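Local coordinates for single-strand DNA-binding protein (Agrobacterium tumefaciens, PDB 3BTP) that binds single-stranded but not double-stranded DNA regardless of base sequence and mediates nuclear uptake of the transferred T-DNA strand during plant transformation, at residues E116-R121 / G157-P162; T364-V369 / R449-I454; V480-R485 / V499-L504. All coordinates share one frame; numbering follows the deposited sequence.

Interaction 1 (E116-R121 / G157-P162); sequences EYILVR and GNYYPP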
# COMPACT_ATOMS: atom_id res chain seq x y z
N GLU A 116 -0.13 -13.48 -14.49
CA GLU A 116 -0.50 -13.73 -13.09
C GLU A 116 0.68 -14.36 -12.26
O GLU A 116 0.63 -14.40 -11.02
CB GLU A 116 -1.77 -14.62 -13.05
CG GLU A 116 -1.60 -16.08 -13.60
CD GLU A 116 -2.87 -17.03 -13.32
OE1 GLU A 116 -3.82 -16.69 -12.54
OE2 GLU A 116 -2.90 -18.13 -13.91
N TYR A 117 1.69 -14.90 -12.99
CA TYR A 117 2.98 -15.20 -12.38
C TYR A 117 4.14 -14.96 -13.33
O TYR A 117 3.98 -14.91 -14.58
CB TYR A 117 3.04 -16.57 -11.61
CG TYR A 117 3.06 -17.80 -12.52
CD1 TYR A 117 4.27 -18.26 -13.09
CD2 TYR A 117 1.85 -18.47 -12.86
CE1 TYR A 117 4.30 -19.36 -13.95
CE2 TYR A 117 1.87 -19.59 -13.68
CZ TYR A 117 3.09 -20.02 -14.23
OH TYR A 117 3.10 -21.09 -15.07
N ILE A 118 5.30 -14.76 -12.71
CA ILE A 118 6.57 -14.67 -13.36
C ILE A 118 7.52 -15.70 -12.69
O ILE A 118 7.55 -15.81 -11.46
CB ILE A 118 7.17 -13.25 -13.22
CG1 ILE A 118 6.21 -12.16 -13.79
CG2 ILE A 118 8.55 -13.16 -13.85
CD1 ILE A 118 6.61 -10.76 -13.44
N LEU A 119 8.28 -16.45 -13.50
CA LEU A 119 9.29 -17.39 -12.98
C LEU A 119 10.64 -16.75 -13.07
O LEU A 119 11.07 -16.36 -14.16
CB LEU A 119 9.30 -18.72 -13.80
CG LEU A 119 8.07 -19.62 -13.53
CD1 LEU A 119 8.33 -20.99 -14.18
CD2 LEU A 119 7.72 -19.82 -11.99
N VAL A 120 11.31 -16.59 -11.92
CA VAL A 120 12.63 -15.96 -11.94
C VAL A 120 13.72 -17.00 -11.72
O VAL A 120 13.57 -17.89 -10.89
CB VAL A 120 12.80 -14.80 -10.91
CG1 VAL A 120 14.13 -14.03 -11.16
CG2 VAL A 120 11.58 -13.85 -10.94
N ARG A 121 14.82 -16.85 -12.44
CA ARG A 121 15.98 -17.73 -12.27
C ARG A 121 17.28 -16.97 -12.17
O ARG A 121 17.40 -15.86 -12.69
CB ARG A 121 16.05 -18.79 -13.39
CG ARG A 121 16.30 -18.19 -14.73
CD ARG A 121 15.71 -19.06 -15.88
NE ARG A 121 16.03 -18.44 -17.18
CZ ARG A 121 15.19 -17.71 -17.93
NH1 ARG A 121 13.92 -17.47 -17.54
NH2 ARG A 121 15.63 -17.18 -19.06
N GLY A 157 -1.19 -5.44 -9.28
CA GLY A 157 0.02 -5.58 -10.10
C GLY A 157 1.34 -5.54 -9.32
O GLY A 157 2.39 -5.41 -9.92
N ASN A 158 1.27 -5.61 -7.99
CA ASN A 158 2.42 -5.98 -7.12
C ASN A 158 2.67 -7.46 -7.31
O ASN A 158 1.72 -8.22 -7.60
CB ASN A 158 2.13 -5.75 -5.65
CG ASN A 158 1.64 -4.34 -5.36
OD1 ASN A 158 2.11 -3.34 -5.91
ND2 ASN A 158 0.67 -4.26 -4.47
N TYR A 159 3.92 -7.87 -7.17
CA TYR A 159 4.33 -9.26 -7.32
C TYR A 159 4.96 -9.77 -6.01
O TYR A 159 5.95 -9.21 -5.47
CB TYR A 159 5.26 -9.45 -8.57
CG TYR A 159 4.51 -9.54 -9.92
CD1 TYR A 159 4.08 -10.74 -10.41
CD2 TYR A 159 4.18 -8.41 -10.63
CE1 TYR A 159 3.39 -10.83 -11.64
CE2 TYR A 159 3.45 -8.47 -11.85
CZ TYR A 159 3.07 -9.69 -12.35
OH TYR A 159 2.34 -9.78 -13.52
N TYR A 160 4.40 -10.86 -5.51
CA TYR A 160 4.79 -11.47 -4.22
C TYR A 160 5.49 -12.76 -4.47
O TYR A 160 5.00 -13.58 -5.24
CB TYR A 160 3.57 -11.82 -3.37
CG TYR A 160 2.89 -10.65 -2.68
CD1 TYR A 160 3.07 -10.44 -1.32
CD2 TYR A 160 2.09 -9.75 -3.40
CE1 TYR A 160 2.45 -9.40 -0.68
CE2 TYR A 160 1.49 -8.67 -2.78
CZ TYR A 160 1.67 -8.50 -1.40
OH TYR A 160 1.03 -7.48 -0.71
N PRO A 161 6.63 -12.97 -3.76
CA PRO A 161 7.31 -14.26 -3.76
C PRO A 161 6.58 -15.12 -2.77
O PRO A 161 5.77 -14.59 -2.02
CB PRO A 161 8.76 -13.91 -3.32
CG PRO A 161 8.59 -12.67 -2.40
CD PRO A 161 7.29 -11.95 -2.88
N PRO A 162 6.84 -16.45 -2.76
CA PRO A 162 5.95 -17.44 -2.17
C PRO A 162 5.60 -17.33 -0.68
O PRO A 162 4.43 -17.46 -0.39
CB PRO A 162 6.66 -18.79 -2.51
CG PRO A 162 7.43 -18.45 -3.75
CD PRO A 162 7.97 -17.11 -3.44
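Ile118 and Tyr159 supply most of this contact, and its chemistry is apolar. The delta methyl of Ile118 sits over one face of the Tyr159 ring: Ile118 CD1 is 3.8 Å from the ring centroid and 16° off the ring normal, which identifies a CH-pi contact. The methyl is displaced toward the rim, where Ile118 CD1 comes within 3.7 Å of Tyr159 CE1. Ile118 has CG1 beside the backbone N and the chain then extended (chi2 169°), which sets the CD1 methyl over the ring, the two side chains crossing at about a right angle. Backbone approach is looser. Tyr117 CA lies near the ring plane, at the edge, 4.5 Å from Tyr159 CE1.

Polar bonding holds the ring from its far end. The Tyr159 hydroxyl is hydrogen-bonded to the carbonyl O of Asp115, just before 116-121, and to Arg153, so the hydroxyl end of the ring is held by two hydrogen bonds. Glu116 turns from the contact, its carboxylate in salt bridges with Lys133 and Arg112.

No hydrogen bond joins the two segments, and the CA atoms of Tyr117 and Tyr159 are 7.9 Å apart, too far for adjacent strands. Strand 149-153 runs between them in the antiparallel sheet: Leu151 shares backbone bonds with Ile118 and touches Tyr159, while helix 186-206 packs against Glu116 and Pro162.

Interaction 2 (T364-V369 / R449-I454); sequences TRDRHV and RQAAVI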
# COMPACT_ATOMS: atom_id res chain seq x y z
N THR A 364 -19.40 3.08 14.91
CA THR A 364 -17.96 2.85 14.88
C THR A 364 -17.09 4.13 14.63
O THR A 364 -17.63 5.19 14.30
CB THR A 364 -17.67 1.72 13.87
OG1 THR A 364 -16.41 1.13 14.14
CG2 THR A 364 -17.67 2.18 12.43
N ARG A 365 -15.77 4.06 14.81
CA ARG A 365 -14.90 5.21 14.55
C ARG A 365 -14.83 5.65 13.07
O ARG A 365 -14.99 4.86 12.16
CB ARG A 365 -13.50 4.97 15.11
CG ARG A 365 -13.45 5.14 16.62
CD ARG A 365 -12.09 4.88 17.24
NE ARG A 365 -12.21 5.10 18.69
CZ ARG A 365 -11.52 4.47 19.63
NH1 ARG A 365 -10.60 3.56 19.29
NH2 ARG A 365 -11.73 4.74 20.92
N ASP A 366 -14.60 6.94 12.86
CA ASP A 366 -14.38 7.47 11.52
C ASP A 366 -13.10 6.95 10.91
O ASP A 366 -12.13 6.71 11.62
CB ASP A 366 -14.46 9.00 11.50
CG ASP A 366 -15.84 9.51 11.78
OD1 ASP A 366 -16.80 8.73 11.61
OD2 ASP A 366 -16.02 10.67 12.21
N ARG A 367 -13.12 6.72 9.58
CA ARG A 367 -11.94 6.26 8.88
C ARG A 367 -12.10 6.73 7.47
O ARG A 367 -12.93 6.18 6.75
CB ARG A 367 -11.77 4.72 8.95
CG ARG A 367 -10.53 4.25 8.19
CD ARG A 367 -10.00 2.91 8.61
NE ARG A 367 -8.71 2.63 7.91
CZ ARG A 367 -8.07 1.45 7.89
NH1 ARG A 367 -8.54 0.40 8.55
NH2 ARG A 367 -6.88 1.33 7.28
N HIS A 368 -11.32 7.75 7.08
CA HIS A 368 -11.50 8.44 5.82
C HIS A 368 -10.45 7.96 4.80
O HIS A 368 -9.26 8.09 5.04
CB HIS A 368 -11.26 9.94 6.13
CG HIS A 368 -12.31 10.54 7.02
ND1 HIS A 368 -12.15 10.67 8.38
CD2 HIS A 368 -13.54 11.02 6.74
CE1 HIS A 368 -13.23 11.22 8.90
NE2 HIS A 368 -14.08 11.46 7.92
N VAL A 369 -10.85 7.43 3.67
CA VAL A 369 -9.92 6.81 2.83
C VAL A 369 -9.88 7.70 1.63
O VAL A 369 -10.94 8.16 1.11
CB VAL A 369 -10.31 5.31 2.49
CG1 VAL A 369 -9.48 4.76 1.35
CG2 VAL A 369 -10.16 4.37 3.77
N ARG A 449 -21.19 14.75 15.53
CA ARG A 449 -20.81 13.35 15.57
C ARG A 449 -19.33 13.09 15.20
O ARG A 449 -18.69 12.20 15.76
CB ARG A 449 -21.74 12.52 14.70
CG ARG A 449 -21.74 11.01 15.11
CD ARG A 449 -22.26 10.11 13.95
NE ARG A 449 -23.72 10.12 13.81
CZ ARG A 449 -24.42 10.88 12.96
NH1 ARG A 449 -23.83 11.76 12.14
NH2 ARG A 449 -25.76 10.76 12.94
N GLN A 450 -18.80 13.85 14.27
CA GLN A 450 -17.48 13.58 13.73
C GLN A 450 -16.33 13.62 14.80
O GLN A 450 -16.40 14.31 15.78
CB GLN A 450 -17.27 14.44 12.49
CG GLN A 450 -16.82 15.79 12.74
CD GLN A 450 -17.20 16.70 11.62
OE1 GLN A 450 -18.10 16.37 10.85
NE2 GLN A 450 -16.55 17.86 11.53
N ALA A 451 -15.33 12.76 14.67
CA ALA A 451 -14.17 12.85 15.56
C ALA A 451 -13.58 14.30 15.66
O ALA A 451 -13.57 15.08 14.67
CB ALA A 451 -13.13 11.89 15.11
N ALA A 452 -13.07 14.65 16.84
CA ALA A 452 -12.51 15.98 17.09
C ALA A 452 -11.14 16.24 16.41
O ALA A 452 -10.80 17.33 16.10
CB ALA A 452 -12.41 16.23 18.61
N VAL A 453 -10.41 15.17 16.14
CA VAL A 453 -9.11 15.23 15.53
C VAL A 453 -9.10 14.08 14.56
O VAL A 453 -9.64 13.01 14.85
CB VAL A 453 -8.01 14.98 16.53
CG1 VAL A 453 -6.61 14.97 15.85
CG2 VAL A 453 -8.09 15.96 17.70
N ILE A 454 -8.59 14.33 13.35
CA ILE A 454 -8.18 13.26 12.49
C ILE A 454 -6.71 13.35 12.08
O ILE A 454 -6.16 14.41 11.98
CB ILE A 454 -9.20 13.04 11.30
CG1 ILE A 454 -9.28 14.23 10.37
CG2 ILE A 454 -10.62 12.71 11.87
CD1 ILE A 454 -10.21 13.95 9.27
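Asp366 and Ala451 form the one hydrogen bond across this contact. Ala451 N donates to Asp366 OD2 over 3.3 Å, a long bond but nearly straight at 164°. The N-H meets OD2 on its anti side and 31° out of the carboxylate plane. The same oxygen lies 3.6 Å from Gln450 CA, close against the loop backbone. A separate van der Waals touch joins Ile454 to His368: the extended isoleucine chain brings its CD1 methyl obliquely against the imidazole, and the side chains cross at about a right angle.

In the next shell the Asp366 carboxylate has stronger partners. Its OD1 accepts from the Asn352 side chain, whose own oxygen takes Arg367 N, and OD2 forms a salt bridge with Arg355. Together these bonds probably fix the carboxylate's rotation, and Arg355 would help offset its charge. Glu463 accepts Asp366 N, while the carbonyl of Ala451 is bonded by the Tyr495 hydroxyl.

Further out, strand 460-462 separates the two strands, and its Leu461 touches both His368 and Ile454. Asp366 ties down the loop ahead of strand 453-456, and side chains meeting across an intervening strand place the contact in the wall of the closed antiparallel beta-barrel.

Interaction 3 (V480-R485 / V499-L504); sequences VLIADR and VEYERL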
# COMPACT_ATOMS: atom_id res chain seq x y z
N VAL A 480 -2.00 16.50 11.36
CA VAL A 480 -3.06 16.62 12.34
C VAL A 480 -4.09 17.69 11.96
O VAL A 480 -3.75 18.78 11.65
CB VAL A 480 -2.45 16.89 13.72
CG1 VAL A 480 -3.54 17.07 14.78
CG2 VAL A 480 -1.51 15.73 14.10
N LEU A 481 -5.36 17.30 11.93
CA LEU A 481 -6.50 18.14 11.53
C LEU A 481 -7.51 18.13 12.68
O LEU A 481 -7.79 17.11 13.29
CB LEU A 481 -7.20 17.56 10.27
CG LEU A 481 -6.39 17.52 8.94
CD1 LEU A 481 -6.57 16.21 8.25
CD2 LEU A 481 -6.87 18.61 8.05
N ILE A 482 -8.08 19.31 12.88
CA ILE A 482 -8.89 19.64 14.03
C ILE A 482 -10.29 19.93 13.54
O ILE A 482 -10.48 20.66 12.54
CB ILE A 482 -8.29 20.86 14.78
CG1 ILE A 482 -6.76 20.71 14.97
CG2 ILE A 482 -9.02 21.06 16.17
CD1 ILE A 482 -6.38 19.57 15.98
N ALA A 483 -11.28 19.33 14.21
CA ALA A 483 -12.69 19.65 13.91
C ALA A 483 -12.98 21.04 14.39
O ALA A 483 -13.02 21.27 15.59
CB ALA A 483 -13.68 18.64 14.58
N ASP A 484 -13.22 21.94 13.44
CA ASP A 484 -13.45 23.33 13.73
C ASP A 484 -14.79 23.61 14.42
O ASP A 484 -15.74 22.82 14.35
CB ASP A 484 -13.34 24.18 12.44
CG ASP A 484 -12.01 23.96 11.72
OD1 ASP A 484 -10.94 23.87 12.39
OD2 ASP A 484 -12.02 23.85 10.49
N ARG A 485 -14.84 24.77 15.06
CA ARG A 485 -15.97 25.25 15.78
C ARG A 485 -16.11 26.72 15.41
O ARG A 485 -15.10 27.39 15.21
CB ARG A 485 -15.76 25.06 17.30
CG ARG A 485 -16.18 23.76 17.73
CD ARG A 485 -16.08 23.62 19.14
NE ARG A 485 -16.08 22.22 19.56
CZ ARG A 485 -17.15 21.48 19.89
NH1 ARG A 485 -18.39 21.93 19.84
NH2 ARG A 485 -16.97 20.23 20.26
N VAL A 499 -1.38 23.53 11.97
CA VAL A 499 -0.45 24.61 11.57
C VAL A 499 -1.15 25.92 11.31
O VAL A 499 -0.60 27.03 11.60
CB VAL A 499 0.42 24.23 10.31
CG1 VAL A 499 1.26 25.40 9.84
CG2 VAL A 499 1.37 23.04 10.63
N GLU A 500 -2.36 25.82 10.77
CA GLU A 500 -3.18 27.00 10.67
C GLU A 500 -3.62 27.51 12.04
O GLU A 500 -3.80 28.70 12.20
CB GLU A 500 -4.39 26.77 9.75
CG GLU A 500 -4.03 26.80 8.31
CD GLU A 500 -3.62 28.22 7.90
OE1 GLU A 500 -4.55 29.09 7.81
OE2 GLU A 500 -2.39 28.47 7.73
N TYR A 501 -3.84 26.62 13.01
CA TYR A 501 -4.25 27.08 14.35
C TYR A 501 -3.13 27.95 15.00
O TYR A 501 -3.40 28.99 15.58
CB TYR A 501 -4.66 25.93 15.27
CG TYR A 501 -6.11 25.53 15.16
CD1 TYR A 501 -6.57 24.80 14.06
CD2 TYR A 501 -7.03 25.91 16.13
CE1 TYR A 501 -7.89 24.44 13.95
CE2 TYR A 501 -8.42 25.57 16.03
CZ TYR A 501 -8.82 24.82 14.94
OH TYR A 501 -10.13 24.43 14.85
N GLU A 502 -1.91 27.49 14.85
CA GLU A 502 -0.71 28.18 15.28
C GLU A 502 -0.46 29.50 14.55
O GLU A 502 -0.14 30.48 15.16
CB GLU A 502 0.46 27.25 15.05
CG GLU A 502 1.31 27.04 16.23
CD GLU A 502 2.41 25.99 15.94
OE1 GLU A 502 2.03 24.78 15.77
OE2 GLU A 502 3.61 26.39 15.85
N ARG A 503 -0.64 29.52 13.25
CA ARG A 503 -0.36 30.67 12.44
C ARG A 503 -1.36 31.77 12.81
O ARG A 503 -0.97 32.88 13.09
CB ARG A 503 -0.37 30.32 10.95
CG ARG A 503 -0.18 31.54 9.98
CD ARG A 503 -0.27 31.05 8.49
NE ARG A 503 -1.69 30.91 8.05
CZ ARG A 503 -2.51 31.93 7.83
NH1 ARG A 503 -2.12 33.20 8.05
NH2 ARG A 503 -3.75 31.71 7.45
N LEU A 504 -2.64 31.43 12.88
CA LEU A 504 -3.67 32.41 13.26
C LEU A 504 -3.79 32.62 14.77
O LEU A 504 -4.66 33.37 15.19
CB LEU A 504 -5.04 32.01 12.67
CG LEU A 504 -5.07 31.95 11.14
CD1 LEU A 504 -6.38 31.37 10.61
CD2 LEU A 504 -4.82 33.34 10.59
O HOH W 1 -12.09 25.77 15.78
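Tyr501 belongs to the helix that follows a beta-hairpin, and it folds back onto Ile482 and Asp484 of the hairpin's first strand. Strands 480-485 and 494-497 pair antiparallel: backbone bonds join Val480 with Val498 and Ile482 with Thr496, the numbering running in opposite senses, and the chain passes directly into helix 498-503. The axes of strand 480-485 and helix 499-503 approach to 9.5 Å at 72°, so the helix lies steeply across the strand, and the long Tyr501 side chain spans the gap.

Tyr501 does so with its ring and hydroxyl. Along the ring, the branch point of Ile482 bears obliquely on the ring carbons, with Ile482 CB 3.7 Å from Tyr501 CE1. The gamma methyl CG2 of Ile482 extends this touch to the phenol end, 3.8 Å from Tyr501 OH.

At the tip, Tyr501 OH donates to Asp484 OD1 over 2.6 Å, using the anti lone pair of that oxygen. OD1 lies near the ring plane, and the carboxylate is turned 31° from it. Placing CG beside the backbone N (chi1 -55°) swings the Asp484 carboxylate toward the helix. Its other oxygen, OD2, is hydrogen-bonded to the hydroxyls of Thr494 and Thr496 on the partner strand, which hold the group in position.

A water completes the polar end: it accepts from Arg485 N at 3.0 Å and donates to Tyr501 OH at a short 2.5 Å. The phenol oxygen is thus both donor and acceptor, linking one side chain to two successive strand residues.

Within the helix, not across the contact, Arg503 and Glu500 form a side-on salt bridge of two hydrogen bonds, Arg503 NE to Glu500 OE2 at 2.6 Å and Arg503 NH2 to Glu500 OE1 at 2.8 Å. The whole is a beta-hairpin followed by a helix that packs back on its first strand, here a strand of the antiparallel barrel.

Overall arrangement
Interaction 1 is wholly buried, while interactions 2 and 3 each include partly exposed residues, and the helix of interaction 3 leads outward to solvent-facing ones. Interactions 2 and 3 share one closed barrel: strands 453-456 and 480-485 are neighbours, and Ala452 O lies 2.8 Å from Ala483 N, a probable hydrogen bond. Interaction 1 is in a separate four-stranded sheet on the opposite side of the chain's centre, its centre about 37 Å from that of interaction 2. Interactions 1 and 2 both reach across an intervening strand, yet the first is purely apolar between segments and the second has a carboxylate tether; interaction 3 joins helix to strand through a hydroxyl, a carboxylate and water, as well as apolar packing of an isoleucine on the ring.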